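Uncharacterized protein PA2218 (Pseudomonas aeruginosa, PDB 2HDW) is of unknown function but has an alpha/beta hydrolase fold and probably acts as a hydrolase. Local coordinates at residues 149-154 with 179-184; 203-208 with 296-301. All coordinates share one frame; numbering follows the deposited sequence.

How the interactions relate
Along the chain, interaction 1 closes first, returning 179-184 to 149-154 after a span that includes the rest of helix 148-164 and strand 173-178. The chain then runs through helix 180-191 and strand 197-201 to 203-208, where interaction 2 opens; it closes at 296-301 only after a long, helix-rich excursion without strands. The two are therefore in series, neither nested nor crossed, yet they adjoin in space, with centres about 9 Å apart. Cys-179 O probably accepts a hydrogen bond from Tyr-204 N at 3.0 Å, and Ile-297 and Leu-298 pack on Gly-183 O. Helix 180-191 thus adjoins helix 148-164 and the loop before strand 309-314, which interaction 2 joins to the start of helix 206-212, after strand 197-201.

Interaction 1 of 2, residues 149-154 with 179-184; sequences DINTED and CGWGGM
The indole of Trp-181 meets the carboxylate of Asp-154 at its edge: OD2 lies 3.8 Å from CH2, close to the ring plane, with the two flat groups only 17° apart. A carboxylate oxygen suits the weakly positive rim hydrogens, and Asp-154 is steadied by Ser-133 and Asn-75, which bond OD1. One ring face carries Met-184 CE from the same helix, 4.2 Å above the plane and toward the rim; Phe-130 adds an edge-to-face ring contact. The benzo end also reaches Asn-151, whose backbone O approaches CZ3 obliquely at 3.1 Å and whose CB lies 3.4 Å from CH2. Trp-181 CG stands anti to its carbonyl carbon (chi1 -80°), which sends CG toward helix 148-164. Beside it, Met-184 CG lies 3.8 Å from Thr-152 OG1, whose hydroxyl is bonded to Pro-148 O and to Asn-187; bends further along Met-184 carry CE back over the indole. The axes of 149-154 and 180-184 approach to 9.9 Å and cross at -81°, a separation bridged here by Trp-181 and Met-184. Helix 180-191 starts directly after strand 173-178, and Cys-179, with its positive phi, occupies the sharp strand-turn-helix corner, consistent with the nucleophile elbow of the alpha/beta hydrolase fold.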
loop_
_atom_site.group_PDB
_atom_site.type_symbol
_atom_site.label_atom_id
_atom_site.label_comp_id
_atom_site.label_asym_id
_atom_site.label_seq_id
_atom_site.Cartn_x
_atom_site.Cartn_y
_atom_site.Cartn_z
ATOM N N ASP A 149 9.951 4.596 7.009
ATOM C CA ASP A 149 11.102 4.991 6.192
ATOM C C ASP A 149 11.344 3.960 5.092
ATOM O O ASP A 149 11.314 4.283 3.903
ATOM C CB ASP A 149 12.350 5.106 7.075
ATOM C CG ASP A 149 13.550 5.694 6.342
ATOM O OD1 ASP A 149 13.691 5.460 5.128
ATOM O OD2 ASP A 149 14.374 6.377 6.991
ATOM N N ILE A 150 11.575 2.714 5.498
ATOM C CA ILE A 150 11.838 1.641 4.551
ATOM C C ILE A 150 10.683 1.432 3.575
ATOM O O ILE A 150 10.899 1.208 2.385
ATOM C CB ILE A 150 12.124 0.308 5.281
ATOM C CG1 ILE A 150 13.387 0.448 6.138
ATOM C CG2 ILE A 150 12.299 -0.823 4.265
ATOM C CD1 ILE A 150 13.751 -0.817 6.933
ATOM N N ASN A 151 9.453 1.516 4.070
ATOM C CA ASN A 151 8.302 1.320 3.202
ATOM C C ASN A 151 8.153 2.472 2.214
ATOM O O ASN A 151 7.762 2.266 1.061
ATOM C CB ASN A 151 7.034 1.125 4.044
ATOM C CG ASN A 151 6.995 -0.248 4.714
ATOM O OD1 ASN A 151 7.628 -1.195 4.239
ATOM N ND2 ASN A 151 6.245 -0.366 5.802
ATOM N N THR A 152 8.472 3.687 2.646
ATOM C CA THR A 152 8.397 4.815 1.726
ATOM C C THR A 152 9.426 4.536 0.626
ATOM O O THR A 152 9.159 4.741 -0.556
ATOM C CB THR A 152 8.706 6.144 2.448
ATOM O OG1 THR A 152 7.628 6.454 3.343
ATOM C CG2 THR A 152 8.877 7.276 1.448
ATOM N N GLU A 153 10.594 4.038 1.023
ATOM C CA GLU A 153 11.653 3.700 0.067
ATOM C C GLU A 153 11.196 2.613 -0.924
ATOM O O GLU A 153 11.518 2.675 -2.116
ATOM C CB GLU A 153 12.906 3.240 0.826
ATOM C CG GLU A 153 13.949 2.486 -0.003
ATOM C CD GLU A 153 14.414 3.245 -1.240
ATOM O OE1 GLU A 153 14.473 4.492 -1.205
ATOM O OE2 GLU A 153 14.742 2.585 -2.252
ATOM N N ASP A 154 10.434 1.634 -0.441
ATOM C CA ASP A 154 9.946 0.553 -1.309
ATOM C C ASP A 154 9.225 1.102 -2.536
ATOM O O ASP A 154 9.380 0.595 -3.645
ATOM C CB ASP A 154 8.977 -0.368 -0.560
ATOM C CG ASP A 154 9.663 -1.253 0.465
ATOM O OD1 ASP A 154 10.856 -1.580 0.292
ATOM O OD2 ASP A 154 8.992 -1.649 1.442
ATOM N N CYS A 179 -5.141 2.133 1.023
ATOM C CA CYS A 179 -5.191 1.932 2.462
ATOM C C CYS A 179 -3.959 2.546 3.137
ATOM O O CYS A 179 -3.629 3.711 2.905
ATOM C CB CYS A 179 -5.272 0.422 2.735
ATOM S SG CYS A 179 -5.798 -0.078 4.400
ATOM N N GLY A 180 -3.275 1.755 3.958
ATOM C CA GLY A 180 -2.094 2.241 4.651
ATOM C C GLY A 180 -1.000 2.769 3.738
ATOM O O GLY A 180 -0.217 3.631 4.133
ATOM N N TRP A 181 -0.931 2.261 2.513
ATOM C CA TRP A 181 0.098 2.736 1.602
ATOM C C TRP A 181 -0.281 4.028 0.897
ATOM O O TRP A 181 0.500 4.581 0.111
ATOM C CB TRP A 181 0.467 1.645 0.606
ATOM C CG TRP A 181 1.399 0.659 1.234
ATOM C CD1 TRP A 181 1.089 -0.290 2.174
ATOM C CD2 TRP A 181 2.816 0.598 1.055
ATOM N NE1 TRP A 181 2.234 -0.934 2.596
ATOM C CE2 TRP A 181 3.307 -0.405 1.926
ATOM C CE3 TRP A 181 3.722 1.299 0.247
ATOM C CZ2 TRP A 181 4.665 -0.722 2.011
ATOM C CZ3 TRP A 181 5.075 0.981 0.330
ATOM C CH2 TRP A 181 5.531 -0.022 1.208
ATOM N N GLY A 182 -1.489 4.509 1.183
ATOM C CA GLY A 182 -1.918 5.773 0.618
ATOM C C GLY A 182 -1.036 6.819 1.286
ATOM O O GLY A 182 -0.582 7.766 0.658
ATOM N N GLY A 183 -0.782 6.631 2.579
ATOM C CA GLY A 183 0.064 7.562 3.304
ATOM C C GLY A 183 1.502 7.467 2.822
ATOM O O GLY A 183 2.182 8.481 2.670
ATOM N N MET A 184 1.967 6.243 2.578
ATOM C CA MET A 184 3.330 6.030 2.099
ATOM C C MET A 184 3.512 6.595 0.684
ATOM O O MET A 184 4.585 7.094 0.345
ATOM C CB MET A 184 3.679 4.535 2.110
ATOM C CG MET A 184 4.699 4.100 3.189
ATOM S SD MET A 184 4.100 4.101 4.914
ATOM C CE MET A 184 3.169 2.542 4.940
#

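Interaction 2 of 2, residues 203-208 with 296-301; sequences MYDMTR and PILTYI
An N-cap heads helix 206-212, and its capping residue, Asp-205, turns its carboxylate tip to tip toward Ile-297 of the loop that precedes strand 309-314. Asp-205 CG is anti to the backbone N (chi1 166°), on the side of that loop. OD1 is gripped from within the helix start: Thr-207 OG1 donates to it at 2.8 Å on the syn side, nearly in the carboxylate plane, and Arg-208 N donates at 3.1 Å from well above that plane. Thr-207 N adds a weak bond. An aspartate suits this place because its short acid reaches the first-turn N-H groups, which lack a helical carbonyl a turn earlier, and the helix end would probably stabilise its negative charge.

Across the contact the same OD1 rests 3.5 Å from Ile-297 CG1, while OD2 lies 3.6 Å from Leu-298 CD1 as the Asp-205 and Leu-298 side chains slide past each other in opposite directions. Polar linkage comes through a water bonded to Asp-205 OD2 (2.7 Å), Thr-207 OG1 and Ile-297 O. Branched Thr-207 serves two purposes, its hydroxyl joining cap and water while CG2 packs on Ile-297 CG2 at 3.9 Å. Met-203 CE makes a looser apolar touch with Leu-298 CD1, and Leu-298 opens a type I turn to Ile-301.

Met-203 also lies against Ser-323 and Ala-326 of helix 320-329. Leu-298 rests on Leu-186 of helix 180-191, and Ile-297 reaches Asn-187 there and Pro-148 of helix 148-164, so the loop and the helix start after strand 197-201 are packed among three helices.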
loop_
_atom_site.group_PDB
_atom_site.type_symbol
_atom_site.label_atom_id
_atom_site.label_comp_id
_atom_site.label_asym_id
_atom_site.label_seq_id
_atom_site.Cartn_x
_atom_site.Cartn_y
_atom_site.Cartn_z
ATOM N N MET A 203 -7.249 5.705 2.074
ATOM C CA MET A 203 -5.992 5.751 2.815
ATOM C C MET A 203 -6.037 5.824 4.335
ATOM O O MET A 203 -7.040 6.202 4.945
ATOM C CB MET A 203 -5.126 6.936 2.321
ATOM C CG MET A 203 -5.532 8.323 2.874
ATOM S SD MET A 203 -4.362 9.706 2.518
ATOM C CE MET A 203 -3.166 9.531 3.846
ATOM N N TYR A 204 -4.894 5.465 4.916
ATOM C CA TYR A 204 -4.623 5.514 6.348
ATOM C C TYR A 204 -3.255 6.192 6.377
ATOM O O TYR A 204 -2.499 6.104 5.408
ATOM C CB TYR A 204 -4.385 4.118 6.934
ATOM C CG TYR A 204 -5.527 3.417 7.631
ATOM C CD1 TYR A 204 -6.680 3.046 6.939
ATOM C CD2 TYR A 204 -5.392 2.990 8.957
ATOM C CE1 TYR A 204 -7.658 2.255 7.539
ATOM C CE2 TYR A 204 -6.365 2.198 9.566
ATOM C CZ TYR A 204 -7.492 1.828 8.848
ATOM O OH TYR A 204 -8.425 0.986 9.417
ATOM N N ASP A 205 -2.943 6.876 7.467
ATOM C CA ASP A 205 -1.611 7.438 7.649
ATOM C C ASP A 205 -1.196 6.478 8.763
ATOM O O ASP A 205 -1.622 6.648 9.907
ATOM C CB ASP A 205 -1.661 8.875 8.183
ATOM C CG ASP A 205 -0.309 9.354 8.697
ATOM O OD1 ASP A 205 0.514 8.499 9.079
ATOM O OD2 ASP A 205 -0.068 10.581 8.744
ATOM N N MET A 206 -0.411 5.450 8.440
ATOM C CA MET A 206 -0.033 4.478 9.459
ATOM C C MET A 206 0.710 5.016 10.690
ATOM O O MET A 206 0.603 4.424 11.771
ATOM C CB MET A 206 0.752 3.312 8.835
ATOM C CG MET A 206 -0.055 2.430 7.850
ATOM S SD MET A 206 -1.692 1.822 8.446
ATOM C CE MET A 206 -1.152 0.914 9.903
ATOM N N THR A 207 1.454 6.119 10.559
ATOM C CA THR A 207 2.160 6.647 11.727
ATOM C C THR A 207 1.141 7.289 12.663
ATOM O O THR A 207 1.255 7.196 13.889
ATOM C CB THR A 207 3.262 7.692 11.353
ATOM O OG1 THR A 207 2.668 8.859 10.763
ATOM C CG2 THR A 207 4.263 7.077 10.388
ATOM N N ARG A 208 0.127 7.921 12.082
ATOM C CA ARG A 208 -0.911 8.550 12.889
ATOM C C ARG A 208 -1.752 7.499 13.615
ATOM O O ARG A 208 -2.004 7.621 14.811
ATOM C CB ARG A 208 -1.828 9.413 12.016
ATOM C CG ARG A 208 -3.006 10.020 12.768
ATOM C CD ARG A 208 -3.950 10.756 11.824
ATOM N NE ARG A 208 -3.414 12.048 11.401
ATOM C CZ ARG A 208 -3.484 13.161 12.128
ATOM N NH1 ARG A 208 -4.077 13.146 13.317
ATOM N NH2 ARG A 208 -2.946 14.283 11.672
ATOM N N PRO A 296 6.887 10.384 11.968
ATOM C CA PRO A 296 5.747 10.690 11.105
ATOM C C PRO A 296 6.079 10.862 9.630
ATOM O O PRO A 296 7.199 11.228 9.258
ATOM C CB PRO A 296 5.175 11.965 11.725
ATOM C CG PRO A 296 6.368 12.613 12.327
ATOM C CD PRO A 296 7.107 11.459 12.953
ATOM N N ILE A 297 5.089 10.570 8.798
ATOM C CA ILE A 297 5.214 10.720 7.359
ATOM C C ILE A 297 4.391 11.954 6.993
ATOM O O ILE A 297 3.749 12.553 7.862
ATOM C CB ILE A 297 4.639 9.503 6.601
ATOM C CG1 ILE A 297 3.197 9.253 7.041
ATOM C CG2 ILE A 297 5.525 8.278 6.849
ATOM C CD1 ILE A 297 2.406 8.346 6.102
ATOM N N LEU A 298 4.432 12.334 5.719
ATOM C CA LEU A 298 3.681 13.479 5.188
ATOM C C LEU A 298 4.141 14.868 5.620
ATOM O O LEU A 298 3.441 15.855 5.375
ATOM C CB LEU A 298 2.194 13.329 5.519
ATOM C CG LEU A 298 1.537 11.994 5.160
ATOM C CD1 LEU A 298 0.040 12.078 5.459
ATOM C CD2 LEU A 298 1.774 11.667 3.699
ATOM N N THR A 299 5.313 14.964 6.240
ATOM C CA THR A 299 5.806 16.267 6.668
ATOM C C THR A 299 5.881 17.245 5.500
ATOM O O THR A 299 5.509 18.415 5.626
ATOM C CB THR A 299 7.216 16.165 7.285
ATOM O OG1 THR A 299 7.184 15.265 8.395
ATOM C CG2 THR A 299 7.688 17.536 7.778
ATOM N N TYR A 300 6.357 16.751 4.363
ATOM C CA TYR A 300 6.535 17.574 3.175
ATOM C C TYR A 300 5.464 17.392 2.102
ATOM O O TYR A 300 5.715 17.601 0.910
ATOM C CB TYR A 300 7.922 17.285 2.606
ATOM C CG TYR A 300 9.013 17.537 3.628
ATOM C CD1 TYR A 300 9.456 18.830 3.886
ATOM C CD2 TYR A 300 9.559 16.490 4.379
ATOM C CE1 TYR A 300 10.413 19.087 4.862
ATOM C CE2 TYR A 300 10.521 16.733 5.368
ATOM C CZ TYR A 300 10.939 18.043 5.600
ATOM O OH TYR A 300 11.873 18.324 6.572
ATOM N N ILE A 301 4.259 17.036 2.532
ATOM C CA ILE A 301 3.156 16.810 1.611
ATOM C C ILE A 301 2.855 17.989 0.679
ATOM O O ILE A 301 2.435 17.789 -0.457
ATOM C CB ILE A 301 1.877 16.416 2.391
ATOM C CG1 ILE A 301 0.786 15.989 1.414
ATOM C CG2 ILE A 301 1.423 17.576 3.280
ATOM C CD1 ILE A 301 -0.439 15.411 2.085
HETATM O O HOH W 1 1.893 11.917 10.068
#